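DUF115 domain-containing protein (Magnetospirillum magneticum AMB-1, PDB 5MU5) is a Maf glycosyltransferase that is involved in flagella formation and probably transfers sugars onto flagellin. Local coordinates at residues Phe97-Ala105 with Phe621-Met632. Residues are numbered along the deposited sequence; the frame is centred on the assembly and turned at random.
Sequences FLYNILKRA and FWEIIRDEFHQM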
loop_
_atom_site.group_PDB
_atom_site.type_symbol
_atom_site.label_atom_id
_atom_site.label_comp_id
_atom_site.label_asym_id
_atom_site.label_seq_id
_atom_site.Cartn_x
_atom_site.Cartn_y
_atom_site.Cartn_z
ATOM N N PHE A 97 -21.701 -9.989 -4.542
ATOM C CA PHE A 97 -21.730 -10.684 -3.280
ATOM C C PHE A 97 -22.485 -9.855 -2.241
ATOM O O PHE A 97 -23.363 -10.373 -1.543
ATOM C CB PHE A 97 -20.299 -10.973 -2.793
ATOM C CG PHE A 97 -20.225 -11.472 -1.376
ATOM C CD1 PHE A 97 -20.626 -12.758 -1.053
ATOM C CD2 PHE A 97 -19.742 -10.662 -0.368
ATOM C CE1 PHE A 97 -20.549 -13.226 0.252
ATOM C CE2 PHE A 97 -19.668 -11.112 0.936
ATOM C CZ PHE A 97 -20.077 -12.397 1.247
ATOM N N LEU A 98 -22.103 -8.587 -2.126
ATOM C CA LEU A 98 -22.662 -7.708 -1.110
ATOM C C LEU A 98 -24.129 -7.511 -1.378
ATOM O O LEU A 98 -24.959 -7.616 -0.482
ATOM C CB LEU A 98 -21.953 -6.348 -1.083
ATOM C CG LEU A 98 -22.527 -5.317 -0.094
ATOM C CD1 LEU A 98 -22.537 -5.864 1.321
ATOM C CD2 LEU A 98 -21.733 -4.024 -0.126
ATOM N N TYR A 99 -24.458 -7.247 -2.629
ATOM C CA TYR A 99 -25.867 -7.068 -2.989
ATOM C C TYR A 99 -26.685 -8.300 -2.554
ATOM O O TYR A 99 -27.769 -8.150 -1.946
ATOM C CB TYR A 99 -26.015 -6.797 -4.496
ATOM C CG TYR A 99 -27.434 -6.564 -4.935
ATOM C CD1 TYR A 99 -28.242 -7.626 -5.324
ATOM C CD2 TYR A 99 -27.975 -5.280 -4.958
ATOM C CE1 TYR A 99 -29.545 -7.418 -5.714
ATOM C CE2 TYR A 99 -29.281 -5.063 -5.355
ATOM C CZ TYR A 99 -30.059 -6.140 -5.728
ATOM O OH TYR A 99 -31.361 -5.955 -6.128
ATOM N N ASN A 100 -26.160 -9.506 -2.812
ATOM C CA ASN A 100 -26.924 -10.716 -2.506
ATOM C C ASN A 100 -27.120 -10.982 -1.038
ATOM O O ASN A 100 -28.219 -11.343 -0.634
ATOM C CB ASN A 100 -26.332 -11.962 -3.155
ATOM C CG ASN A 100 -26.521 -11.984 -4.660
ATOM O OD1 ASN A 100 -27.095 -11.076 -5.247
ATOM N ND2 ASN A 100 -26.007 -13.013 -5.287
ATOM N N ILE A 101 -26.077 -10.818 -0.230
ATOM C CA ILE A 101 -26.248 -11.077 1.182
ATOM C C ILE A 101 -27.260 -10.109 1.781
ATOM O O ILE A 101 -28.070 -10.500 2.604
ATOM C CB ILE A 101 -24.926 -11.088 1.995
ATOM C CG1 ILE A 101 -24.288 -9.691 2.093
ATOM C CG2 ILE A 101 -23.987 -12.163 1.452
ATOM C CD1 ILE A 101 -23.055 -9.654 2.968
ATOM N N LEU A 102 -27.233 -8.854 1.356
ATOM C CA LEU A 102 -28.156 -7.865 1.905
ATOM C C LEU A 102 -29.583 -8.073 1.460
ATOM O O LEU A 102 -30.519 -7.947 2.268
ATOM C CB LEU A 102 -27.711 -6.457 1.528
ATOM C CG LEU A 102 -26.377 -6.071 2.138
ATOM C CD1 LEU A 102 -26.063 -4.661 1.675
ATOM C CD2 LEU A 102 -26.414 -6.166 3.658
ATOM N N LYS A 103 -29.750 -8.378 0.179
ATOM C CA LYS A 103 -31.065 -8.651 -0.349
ATOM C C LYS A 103 -31.713 -9.869 0.356
ATOM O O LYS A 103 -32.866 -9.797 0.783
ATOM C CB LYS A 103 -30.978 -8.866 -1.843
ATOM C CG LYS A 103 -32.290 -9.276 -2.458
ATOM C CD LYS A 103 -32.116 -9.674 -3.916
ATOM C CE LYS A 103 -33.378 -10.353 -4.445
ATOM N NZ LYS A 103 -34.597 -9.556 -4.121
ATOM N N ARG A 104 -30.978 -10.972 0.476
ATOM C CA ARG A 104 -31.506 -12.172 1.134
ATOM C C ARG A 104 -31.835 -11.935 2.618
ATOM O O ARG A 104 -32.866 -12.410 3.129
ATOM C CB ARG A 104 -30.539 -13.330 0.990
ATOM C CG ARG A 104 -30.515 -13.931 -0.409
ATOM C CD ARG A 104 -29.377 -14.935 -0.568
ATOM N NE ARG A 104 -29.555 -16.112 0.280
ATOM C CZ ARG A 104 -28.791 -17.208 0.251
ATOM N NH1 ARG A 104 -27.766 -17.317 -0.589
ATOM N NH2 ARG A 104 -29.054 -18.210 1.068
ATOM N N ALA A 105 -30.965 -11.201 3.305
ATOM C CA ALA A 105 -31.233 -10.816 4.683
ATOM C C ALA A 105 -32.497 -9.963 4.799
ATOM O O ALA A 105 -33.357 -10.267 5.615
ATOM C CB ALA A 105 -30.056 -10.067 5.277
ATOM N N PHE A 621 -28.072 -15.210 9.081
ATOM C CA PHE A 621 -27.270 -14.337 8.232
ATOM C C PHE A 621 -25.918 -14.948 7.961
ATOM O O PHE A 621 -25.393 -14.824 6.864
ATOM C CB PHE A 621 -27.116 -12.953 8.832
ATOM C CG PHE A 621 -26.525 -11.945 7.881
ATOM C CD1 PHE A 621 -27.046 -11.774 6.618
ATOM C CD2 PHE A 621 -25.471 -11.144 8.273
ATOM C CE1 PHE A 621 -26.509 -10.841 5.749
ATOM C CE2 PHE A 621 -24.936 -10.205 7.414
ATOM C CZ PHE A 621 -25.449 -10.062 6.145
ATOM N N TRP A 622 -25.350 -15.606 8.971
ATOM C CA TRP A 622 -24.127 -16.362 8.778
ATOM C C TRP A 622 -24.301 -17.428 7.682
ATOM O O TRP A 622 -23.413 -17.625 6.874
ATOM C CB TRP A 622 -23.658 -17.006 10.082
ATOM C CG TRP A 622 -22.634 -16.196 10.818
ATOM C CD1 TRP A 622 -22.743 -15.674 12.069
ATOM C CD2 TRP A 622 -21.341 -15.803 10.328
ATOM N NE1 TRP A 622 -21.599 -14.987 12.398
ATOM C CE2 TRP A 622 -20.717 -15.060 11.356
ATOM C CE3 TRP A 622 -20.645 -16.036 9.143
ATOM C CZ2 TRP A 622 -19.441 -14.535 11.227
ATOM C CZ3 TRP A 622 -19.377 -15.520 9.007
ATOM C CH2 TRP A 622 -18.782 -14.762 10.040
ATOM N N GLU A 623 -25.428 -18.128 7.667
ATOM C CA GLU A 623 -25.675 -19.128 6.627
ATOM C C GLU A 623 -25.761 -18.453 5.234
ATOM O O GLU A 623 -25.185 -18.941 4.255
ATOM C CB GLU A 623 -26.917 -19.956 6.959
ATOM C CG GLU A 623 -27.480 -20.804 5.811
ATOM C CD GLU A 623 -26.445 -21.672 5.098
ATOM O OE1 GLU A 623 -25.452 -22.109 5.718
ATOM O OE2 GLU A 623 -26.624 -21.916 3.888
ATOM N N ILE A 624 -26.450 -17.318 5.159
ATOM C CA ILE A 624 -26.485 -16.523 3.927
ATOM C C ILE A 624 -25.090 -16.159 3.437
ATOM O O ILE A 624 -24.786 -16.260 2.237
ATOM C CB ILE A 624 -27.310 -15.250 4.134
ATOM C CG1 ILE A 624 -28.798 -15.632 4.172
ATOM C CG2 ILE A 624 -27.058 -14.246 3.011
ATOM C CD1 ILE A 624 -29.727 -14.514 4.588
ATOM N N ILE A 625 -24.248 -15.704 4.358
ATOM C CA ILE A 625 -22.890 -15.314 4.023
ATOM C C ILE A 625 -22.093 -16.508 3.492
ATOM O O ILE A 625 -21.344 -16.385 2.517
ATOM C CB ILE A 625 -22.183 -14.743 5.262
ATOM C CG1 ILE A 625 -22.741 -13.369 5.557
ATOM C CG2 ILE A 625 -20.682 -14.632 5.055
ATOM C CD1 ILE A 625 -22.432 -12.913 6.946
ATOM N N ARG A 626 -22.275 -17.656 4.135
ATOM C CA ARG A 626 -21.566 -18.857 3.757
ATOM C C ARG A 626 -21.950 -19.239 2.348
ATOM O O ARG A 626 -21.101 -19.484 1.506
ATOM C CB ARG A 626 -21.895 -20.001 4.716
ATOM C CG ARG A 626 -21.031 -21.243 4.542
ATOM C CD ARG A 626 -21.678 -22.486 5.159
ATOM N NE ARG A 626 -22.955 -22.731 4.505
ATOM C CZ ARG A 626 -23.106 -23.200 3.263
ATOM N NH1 ARG A 626 -22.058 -23.511 2.508
ATOM N NH2 ARG A 626 -24.323 -23.335 2.758
ATOM N N ASP A 627 -23.239 -19.259 2.092
ATOM C CA ASP A 627 -23.735 -19.715 0.806
ATOM C C ASP A 627 -23.319 -18.774 -0.339
ATOM O O ASP A 627 -22.872 -19.232 -1.381
ATOM C CB ASP A 627 -25.252 -19.828 0.864
ATOM C CG ASP A 627 -25.820 -20.464 -0.357
ATOM O OD1 ASP A 627 -25.236 -21.455 -0.830
ATOM O OD2 ASP A 627 -26.852 -19.981 -0.849
ATOM N N GLU A 628 -23.469 -17.465 -0.132
ATOM C CA GLU A 628 -23.066 -16.486 -1.132
ATOM C C GLU A 628 -21.559 -16.434 -1.296
ATOM O O GLU A 628 -21.073 -16.204 -2.394
ATOM C CB GLU A 628 -23.612 -15.105 -0.804
ATOM C CG GLU A 628 -25.129 -15.031 -0.925
ATOM C CD GLU A 628 -25.656 -15.233 -2.348
ATOM O OE1 GLU A 628 -24.878 -15.075 -3.328
ATOM O OE2 GLU A 628 -26.873 -15.542 -2.488
ATOM N N PHE A 629 -20.815 -16.659 -0.221
ATOM C CA PHE A 629 -19.369 -16.694 -0.333
ATOM C C PHE A 629 -18.968 -17.824 -1.291
ATOM O O PHE A 629 -18.088 -17.634 -2.127
ATOM C CB PHE A 629 -18.740 -16.856 1.045
ATOM C CG PHE A 629 -17.253 -16.646 1.075
ATOM C CD1 PHE A 629 -16.719 -15.359 1.090
ATOM C CD2 PHE A 629 -16.381 -17.736 1.132
ATOM C CE1 PHE A 629 -15.344 -15.153 1.129
ATOM C CE2 PHE A 629 -15.002 -17.535 1.180
ATOM C CZ PHE A 629 -14.484 -16.240 1.174
ATOM N N HIS A 630 -19.633 -18.979 -1.170
ATOM C CA HIS A 630 -19.445 -20.113 -2.092
ATOM C C HIS A 630 -19.819 -19.794 -3.534
ATOM O O HIS A 630 -19.085 -20.154 -4.458
ATOM C CB HIS A 630 -20.245 -21.338 -1.648
ATOM C CG HIS A 630 -19.462 -22.299 -0.823
ATOM N ND1 HIS A 630 -18.941 -23.466 -1.343
ATOM C CD2 HIS A 630 -19.093 -22.265 0.481
ATOM C CE1 HIS A 630 -18.290 -24.113 -0.392
ATOM N NE2 HIS A 630 -18.369 -23.408 0.724
ATOM N N GLN A 631 -20.973 -19.170 -3.742
ATOM C CA GLN A 631 -21.348 -18.773 -5.092
ATOM C C GLN A 631 -20.297 -17.826 -5.673
ATOM O O GLN A 631 -19.931 -17.957 -6.833
ATOM C CB GLN A 631 -22.739 -18.151 -5.152
ATOM C CG GLN A 631 -23.862 -19.184 -5.184
ATOM C CD GLN A 631 -25.261 -18.561 -5.213
ATOM O OE1 GLN A 631 -25.485 -17.500 -5.816
ATOM N NE2 GLN A 631 -26.213 -19.227 -4.560
ATOM N N MET A 632 -19.792 -16.898 -4.864
ATOM C CA MET A 632 -18.756 -15.989 -5.325
ATOM C C MET A 632 -17.505 -16.760 -5.743
ATOM O O MET A 632 -16.940 -16.522 -6.821
ATOM C CB MET A 632 -18.381 -14.998 -4.236
ATOM C CG MET A 632 -17.472 -13.883 -4.709
ATOM S SD MET A 632 -16.993 -12.760 -3.395
ATOM C CE MET A 632 -15.843 -13.799 -2.509
#
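Arg-104 NH1 bridges two acids, donating to Glu-628 OE2 at 2.7 Å and to Asp-627 OD2 at 2.8 Å, and this salt-bridge network clasps a roughly antiparallel pair of helical segments, 97-105 and 621-632 (148° between their axes), that joins the Maf N-terminal domain to the C-terminal helical bundle. NH1 meets each oxygen on its anti side but tilted out of the carboxylate plane, more so at Glu-628, and both oxygens lie at the guanidinium edge, while Ile-624 CG2 lies over one guanidinium face. Asn-100 ND2 grips the second oxygen of the same glutamate, OE1, at 3.1 Å, reaching it from above the carboxylate plane. A bend at chi2 (-65°) brings the Glu-628 carboxylate back to Asn-100 and Arg-104, one oxygen for each, while its CB packs on Ile-101 CG2. A methionine in place of Arg-104 would probably leave Asp-627 and the buried Glu-628 without their shared positive mate. Deeper in, Ile-101 is a knob among Phe-621, Ile-624, Ile-625 and Glu-628, and Ala-105 CB rests 3.7 Å from Phe-621 CE1. Val-609 of helix 589-609 backs Phe-621 and Ile-625. At the other end Phe-97, its CG anti to the backbone N (chi1 170°), pushes its ring edge against the opposing backbone, CE1 lying 3.5 Å from Phe-629 N, and Met-632 SD makes an oblique Met-aromatic contact, 4.7 Å from the Phe-97 ring centroid.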